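Local coordinates for protein aminotransferase class I and II (Streptococcus suis 89/1591, PDB 3OP7) that probably transfers amino groups between amino acids and 2-oxo acids, using pyridoxal phosphate bound covalently to an active-site lysine, at residues Y76-A90 with S206-S219. Numbering follows the deposited sequence. Where two conformers were deposited one is given.
Sequences YTGVKPEQILQTNGA and SIIEVYDKGIAVNS. With EDO (1,2-ethanediol), chain K.
The backbones approach at two ends, Thr77 beside Glu209 and Ala90 beside Ser219, while between them strands 84-87 and 214-219 run in the large mixed sheet of the PLP-dependent aminotransferase fold, separated by strand 232-235. At the first end Ser206 and Glu209 form a capping box on the short, weakly bonded helical turn about 207-210: Ser206 N reaches Glu209 OE1 at 2.9 Å, and Ile208 N gives Ser206 OG a weak bond (3.3 Å). Glu209 OE2 crosses to the loop and takes Thr77 N on its anti lone pair, at 2.8 Å and 158°. Each carboxylate oxygen thus accepts from a different segment, which helps set the rotation of the carboxylate; 1,2-ethanediol adds a bond to OE1. With CG anti to its carbonyl carbon (chi1 -58°), Tyr76 directs its CD2-CE2 edge at Ser206. Ser206 CB lies in the ring plane at that edge, and Ser206 OG, itself bonded to Glu194, stands 3.4 Å from Tyr76 CE2. Ile208 CG2 meets Tyr76 CD2 at 3.7 Å, the side chains crossing at about a right angle, and also touches Val79 CG2; Ile208 CD1 packs against Gln83 NE2, which bonds to Ala236 O. Tyr76 OH bonds to Trp233 NE1 on the intervening strand and, through a water, to Asn218 ND2. At the second end Ala90 CB packs on Val217 CG1 (3.7 Å). Helix 89-101 and strand 214-219 help form the phosphate cup: Ala90 N and Ser219 OG, which also bonds to Ser221, both reach phosphate oxygen OP1 of the lysine-pyridoxal phosphate adduct at position 222, and Ser219 CB lies 3.4 Å from Ala90 N.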
loop_
_atom_site.group_PDB
_atom_site.type_symbol
_atom_site.label_atom_id
_atom_site.label_comp_id
_atom_site.label_asym_id
_atom_site.label_seq_id
_atom_site.Cartn_x
_atom_site.Cartn_y
_atom_site.Cartn_z
ATOM N N TYR A 76 -22.729 -2.304 8.698
ATOM C CA TYR A 76 -23.078 -1.120 9.457
ATOM C C TYR A 76 -24.536 -0.804 9.340
ATOM O O TYR A 76 -25.210 -1.306 8.422
ATOM C CB TYR A 76 -22.352 0.086 8.876
ATOM C CG TYR A 76 -20.858 -0.045 8.848
ATOM C CD1 TYR A 76 -20.218 -0.619 7.752
ATOM C CD2 TYR A 76 -20.081 0.383 9.910
ATOM C CE1 TYR A 76 -18.833 -0.738 7.700
ATOM C CE2 TYR A 76 -18.687 0.255 9.883
ATOM C CZ TYR A 76 -18.049 -0.308 8.765
ATOM O OH TYR A 76 -16.663 -0.439 8.776
ATOM N N THR A 77 -25.020 0.059 10.222
ATOM C CA THR A 77 -26.318 0.680 10.025
ATOM C C THR A 77 -26.089 2.041 9.401
ATOM O O THR A 77 -25.136 2.750 9.751
ATOM C CB THR A 77 -27.105 0.844 11.351
ATOM O OG1 THR A 77 -26.314 1.585 12.289
ATOM C CG2 THR A 77 -27.461 -0.511 11.912
ATOM N N GLY A 78 -26.942 2.399 8.453
ATOM C CA GLY A 78 -26.915 3.738 7.865
ATOM C C GLY A 78 -25.707 4.085 7.007
ATOM O O GLY A 78 -25.348 5.262 6.900
ATOM N N VAL A 79 -25.087 3.083 6.380
ATOM C CA VAL A 79 -23.937 3.315 5.476
ATOM C C VAL A 79 -24.227 2.752 4.084
ATOM O O VAL A 79 -24.558 1.582 3.932
ATOM C CB VAL A 79 -22.624 2.703 6.012
ATOM C CG1 VAL A 79 -21.454 2.922 5.028
ATOM C CG2 VAL A 79 -22.298 3.267 7.432
ATOM N N LYS A 80 -24.072 3.593 3.075
ATOM C CA LYS A 80 -24.303 3.189 1.695
ATOM C C LYS A 80 -23.030 2.647 1.063
ATOM O O LYS A 80 -21.923 3.020 1.465
ATOM C CB LYS A 80 -24.813 4.362 0.868
ATOM C CG LYS A 80 -26.194 4.819 1.300
ATOM C CD LYS A 80 -26.674 6.047 0.547
ATOM C CE LYS A 80 -28.164 6.357 0.900
ATOM N NZ LYS A 80 -28.397 7.816 1.154
ATOM N N PRO A 81 -23.182 1.783 0.036
ATOM C CA PRO A 81 -21.987 1.271 -0.637
ATOM C C PRO A 81 -21.038 2.339 -1.163
ATOM O O PRO A 81 -19.820 2.118 -1.187
ATOM C CB PRO A 81 -22.563 0.497 -1.842
ATOM C CG PRO A 81 -23.965 0.197 -1.494
ATOM C CD PRO A 81 -24.435 1.167 -0.456
ATOM N N GLU A 82 -21.580 3.452 -1.661
ATOM C CA GLU A 82 -20.759 4.551 -2.177
ATOM C C GLU A 82 -19.828 5.182 -1.122
ATOM O O GLU A 82 -18.899 5.908 -1.459
ATOM C CB GLU A 82 -21.645 5.647 -2.814
ATOM C CG GLU A 82 -22.523 6.388 -1.738
ATOM C CD GLU A 82 -23.691 7.241 -2.296
ATOM O OE1 GLU A 82 -23.432 8.203 -3.042
ATOM O OE2 GLU A 82 -24.863 6.987 -1.927
ATOM N N GLN A 83 -20.056 4.894 0.155
ATOM C CA GLN A 83 -19.227 5.399 1.236
ATOM C C GLN A 83 -18.020 4.474 1.549
ATOM O O GLN A 83 -17.264 4.741 2.500
ATOM C CB GLN A 83 -20.072 5.548 2.488
ATOM C CG GLN A 83 -21.182 6.623 2.402
ATOM C CD GLN A 83 -22.026 6.646 3.635
ATOM O OE1 GLN A 83 -23.190 6.227 3.613
ATOM N NE2 GLN A 83 -21.458 7.125 4.745
ATOM N N ILE A 84 -17.817 3.419 0.741
ATOM C CA ILE A 84 -16.780 2.397 1.020
ATOM C C ILE A 84 -15.700 2.472 -0.007
ATOM O O ILE A 84 -16.010 2.436 -1.216
ATOM C CB ILE A 84 -17.375 0.971 1.000
ATOM C CG1 ILE A 84 -18.575 0.856 1.964
ATOM C CG2 ILE A 84 -16.313 -0.086 1.366
ATOM C CD1 ILE A 84 -18.296 1.251 3.496
ATOM N N LEU A 85 -14.450 2.565 0.444
ATOM C CA LEU A 85 -13.293 2.446 -0.416
ATOM C C LEU A 85 -12.423 1.283 0.044
ATOM O O LEU A 85 -11.946 1.250 1.172
ATOM C CB LEU A 85 -12.437 3.718 -0.452
ATOM C CG LEU A 85 -13.090 4.981 -0.987
ATOM C CD1 LEU A 85 -12.132 6.154 -0.785
ATOM C CD2 LEU A 85 -13.448 4.793 -2.478
ATOM N N GLN A 86 -12.144 0.367 -0.884
ATOM C CA GLN A 86 -11.209 -0.724 -0.631
ATOM C C GLN A 86 -9.788 -0.219 -0.525
ATOM O O GLN A 86 -9.363 0.666 -1.307
ATOM C CB GLN A 86 -11.277 -1.739 -1.775
ATOM C CG GLN A 86 -10.605 -3.066 -1.487
ATOM C CD GLN A 86 -10.952 -4.064 -2.556
ATOM O OE1 GLN A 86 -10.433 -3.981 -3.642
ATOM N NE2 GLN A 86 -11.857 -4.962 -2.275
ATOM N N THR A 87 -9.027 -0.844 0.379
ATOM C CA THR A 87 -7.636 -0.521 0.566
ATOM C C THR A 87 -6.775 -1.765 0.759
ATOM O O THR A 87 -7.321 -2.889 0.962
ATOM C CB THR A 87 -7.494 0.384 1.803
ATOM O OG1 THR A 87 -7.997 -0.331 2.944
ATOM C CG2 THR A 87 -8.223 1.741 1.603
ATOM N N ASN A 88 -5.452 -1.604 0.655
ATOM C CA ASN A 88 -4.535 -2.695 0.997
ATOM C C ASN A 88 -4.412 -2.857 2.504
ATOM O O ASN A 88 -3.488 -2.322 3.150
ATOM C CB ASN A 88 -3.167 -2.572 0.311
ATOM C CG ASN A 88 -2.379 -1.335 0.735
ATOM O OD1 ASN A 88 -2.946 -0.252 0.787
ATOM N ND2 ASN A 88 -1.057 -1.494 1.019
ATOM N N GLY A 89 -5.361 -3.598 3.099
ATOM C CA GLY A 89 -5.415 -3.708 4.543
ATOM C C GLY A 89 -5.933 -2.481 5.240
ATOM O O GLY A 89 -6.071 -1.409 4.607
ATOM N N ALA A 90 -6.193 -2.609 6.535
ATOM C CA ALA A 90 -6.357 -1.444 7.404
ATOM C C ALA A 90 -5.114 -0.527 7.364
ATOM O O ALA A 90 -5.246 0.693 7.497
ATOM C CB ALA A 90 -6.728 -1.852 8.834
ATOM N N SER A 206 -19.671 1.176 15.504
ATOM C CA SER A 206 -18.634 1.873 14.722
ATOM C C SER A 206 -18.768 3.380 14.907
ATOM O O SER A 206 -19.874 3.908 15.083
ATOM C CB SER A 206 -18.760 1.536 13.248
ATOM O OG SER A 206 -17.830 2.301 12.475
ATOM N N ILE A 207 -17.641 4.070 14.838
ATOM C CA ILE A 207 -17.643 5.535 14.863
ATOM C C ILE A 207 -18.598 6.123 13.868
ATOM O O ILE A 207 -19.297 7.082 14.146
ATOM C CB ILE A 207 -16.205 6.153 14.725
ATOM C CG1 ILE A 207 -16.171 7.568 15.291
ATOM C CG2 ILE A 207 -15.611 6.127 13.292
ATOM C CD1 ILE A 207 -16.537 7.706 16.786
ATOM N N ILE A 208 -18.652 5.541 12.678
ATOM C CA ILE A 208 -19.531 6.092 11.663
ATOM C C ILE A 208 -21.034 5.882 11.935
ATOM O O ILE A 208 -21.864 6.560 11.329
ATOM C CB ILE A 208 -19.148 5.516 10.304
ATOM C CG1 ILE A 208 -19.637 6.446 9.189
ATOM C CG2 ILE A 208 -19.612 4.070 10.215
ATOM C CD1 ILE A 208 -19.225 6.016 7.789
ATOM N N GLU A 209 -21.381 5.004 12.874
ATOM C CA GLU A 209 -22.769 4.810 13.311
ATOM C C GLU A 209 -23.197 5.816 14.391
ATOM O O GLU A 209 -24.409 5.921 14.712
ATOM C CB GLU A 209 -22.967 3.360 13.805
ATOM C CG GLU A 209 -22.818 2.321 12.683
ATOM C CD GLU A 209 -22.766 0.884 13.155
ATOM O OE1 GLU A 209 -22.132 0.544 14.186
ATOM O OE2 GLU A 209 -23.328 0.042 12.427
ATOM N N VAL A 210 -22.227 6.518 14.974
ATOM C CA VAL A 210 -22.528 7.529 15.977
ATOM C C VAL A 210 -22.135 8.950 15.596
ATOM O O VAL A 210 -22.457 9.877 16.349
ATOM C CB VAL A 210 -21.926 7.168 17.358
ATOM C CG1 VAL A 210 -22.611 5.915 17.962
ATOM C CG2 VAL A 210 -20.440 6.981 17.306
ATOM N N TYR A 211 -21.465 9.126 14.463
ATOM C CA TYR A 211 -20.951 10.448 14.047
ATOM C C TYR A 211 -20.812 10.548 12.553
ATOM O O TYR A 211 -20.108 9.736 11.932
ATOM C CB TYR A 211 -19.588 10.671 14.701
ATOM C CG TYR A 211 -18.983 12.067 14.624
ATOM C CD1 TYR A 211 -19.780 13.220 14.670
ATOM C CD2 TYR A 211 -17.620 12.222 14.615
ATOM C CE1 TYR A 211 -19.213 14.498 14.669
ATOM C CE2 TYR A 211 -17.031 13.476 14.575
ATOM C CZ TYR A 211 -17.842 14.620 14.613
ATOM O OH TYR A 211 -17.280 15.850 14.601
ATOM N N ASP A 212 -21.420 11.586 11.970
ATOM C CA ASP A 212 -21.307 11.878 10.522
ATOM C C ASP A 212 -19.884 12.099 10.095
ATOM O O ASP A 212 -19.503 11.813 8.946
ATOM C CB ASP A 212 -22.058 13.156 10.112
ATOM C CG ASP A 212 -22.119 13.334 8.576
ATOM O OD1 ASP A 212 -22.930 12.591 7.969
ATOM O OD2 ASP A 212 -21.378 14.193 7.973
ATOM N N LYS A 213 -19.083 12.676 10.980
ATOM C CA LYS A 213 -17.647 12.902 10.663
ATOM C C LYS A 213 -16.733 11.811 11.288
ATOM O O LYS A 213 -15.533 12.022 11.500
ATOM C CB LYS A 213 -17.238 14.309 11.119
ATOM C CG LYS A 213 -17.558 15.392 10.115
ATOM C CD LYS A 213 -17.279 16.809 10.702
ATOM C CE LYS A 213 -16.591 17.675 9.649
ATOM N NZ LYS A 213 -16.533 19.138 10.017
ATOM N N GLY A 214 -17.315 10.639 11.556
ATOM C CA GLY A 214 -16.566 9.469 11.965
ATOM C C GLY A 214 -16.054 8.784 10.703
ATOM O O GLY A 214 -16.823 8.636 9.748
ATOM N N ILE A 215 -14.795 8.358 10.737
ATOM C CA ILE A 215 -14.100 7.727 9.585
ATOM C C ILE A 215 -13.681 6.360 10.138
ATOM O O ILE A 215 -12.861 6.292 11.074
ATOM C CB ILE A 215 -12.874 8.521 9.110
ATOM C CG1 ILE A 215 -13.266 9.933 8.663
ATOM C CG2 ILE A 215 -12.122 7.745 7.972
ATOM C CD1 ILE A 215 -12.071 10.840 8.403
ATOM N N ALA A 216 -14.336 5.299 9.656
ATOM C CA ALA A 216 -14.094 3.932 10.095
ATOM C C ALA A 216 -13.089 3.237 9.212
ATOM O O ALA A 216 -13.219 3.289 7.987
ATOM C CB ALA A 216 -15.404 3.141 10.098
ATOM N N VAL A 217 -12.074 2.644 9.841
ATOM C CA VAL A 217 -11.073 1.870 9.148
ATOM C C VAL A 217 -11.242 0.448 9.643
ATOM O O VAL A 217 -11.408 0.169 10.849
ATOM C CB VAL A 217 -9.640 2.415 9.370
ATOM C CG1 VAL A 217 -8.565 1.330 9.117
ATOM C CG2 VAL A 217 -9.392 3.649 8.475
ATOM N N ASN A 218 -11.240 -0.500 8.708
ATOM C CA ASN A 218 -11.375 -1.889 9.107
ATOM C C ASN A 218 -10.695 -2.791 8.066
ATOM O O ASN A 218 -10.157 -2.316 7.068
ATOM C CB ASN A 218 -12.845 -2.254 9.310
ATOM C CG ASN A 218 -13.078 -3.342 10.413
ATOM O OD1 ASN A 218 -12.295 -4.290 10.541
ATOM N ND2 ASN A 218 -14.158 -3.187 11.235
ATOM N N SER A 219 -10.689 -4.086 8.346
ATOM C CA SER A 219 -10.120 -5.039 7.378
ATOM C C SER A 219 -10.488 -6.473 7.679
ATOM O O SER A 219 -11.113 -6.773 8.687
ATOM C CB SER A 219 -8.634 -4.906 7.295
ATOM O OG SER A 219 -7.958 -5.604 8.273
HETATM C C1 EDO K . -25.838 0.296 15.016
HETATM O O1 EDO K . -26.281 1.645 15.244
HETATM C C2 EDO K . -24.886 -0.139 16.130
HETATM O O2 EDO K . -23.859 -1.054 15.702
HETATM O O HOH W 1 -15.887 -0.681 11.310
HETATM O O HOH W 2 -24.418 5.467 10.014
HETATM O O HOH W 3 -26.439 4.563 12.552
#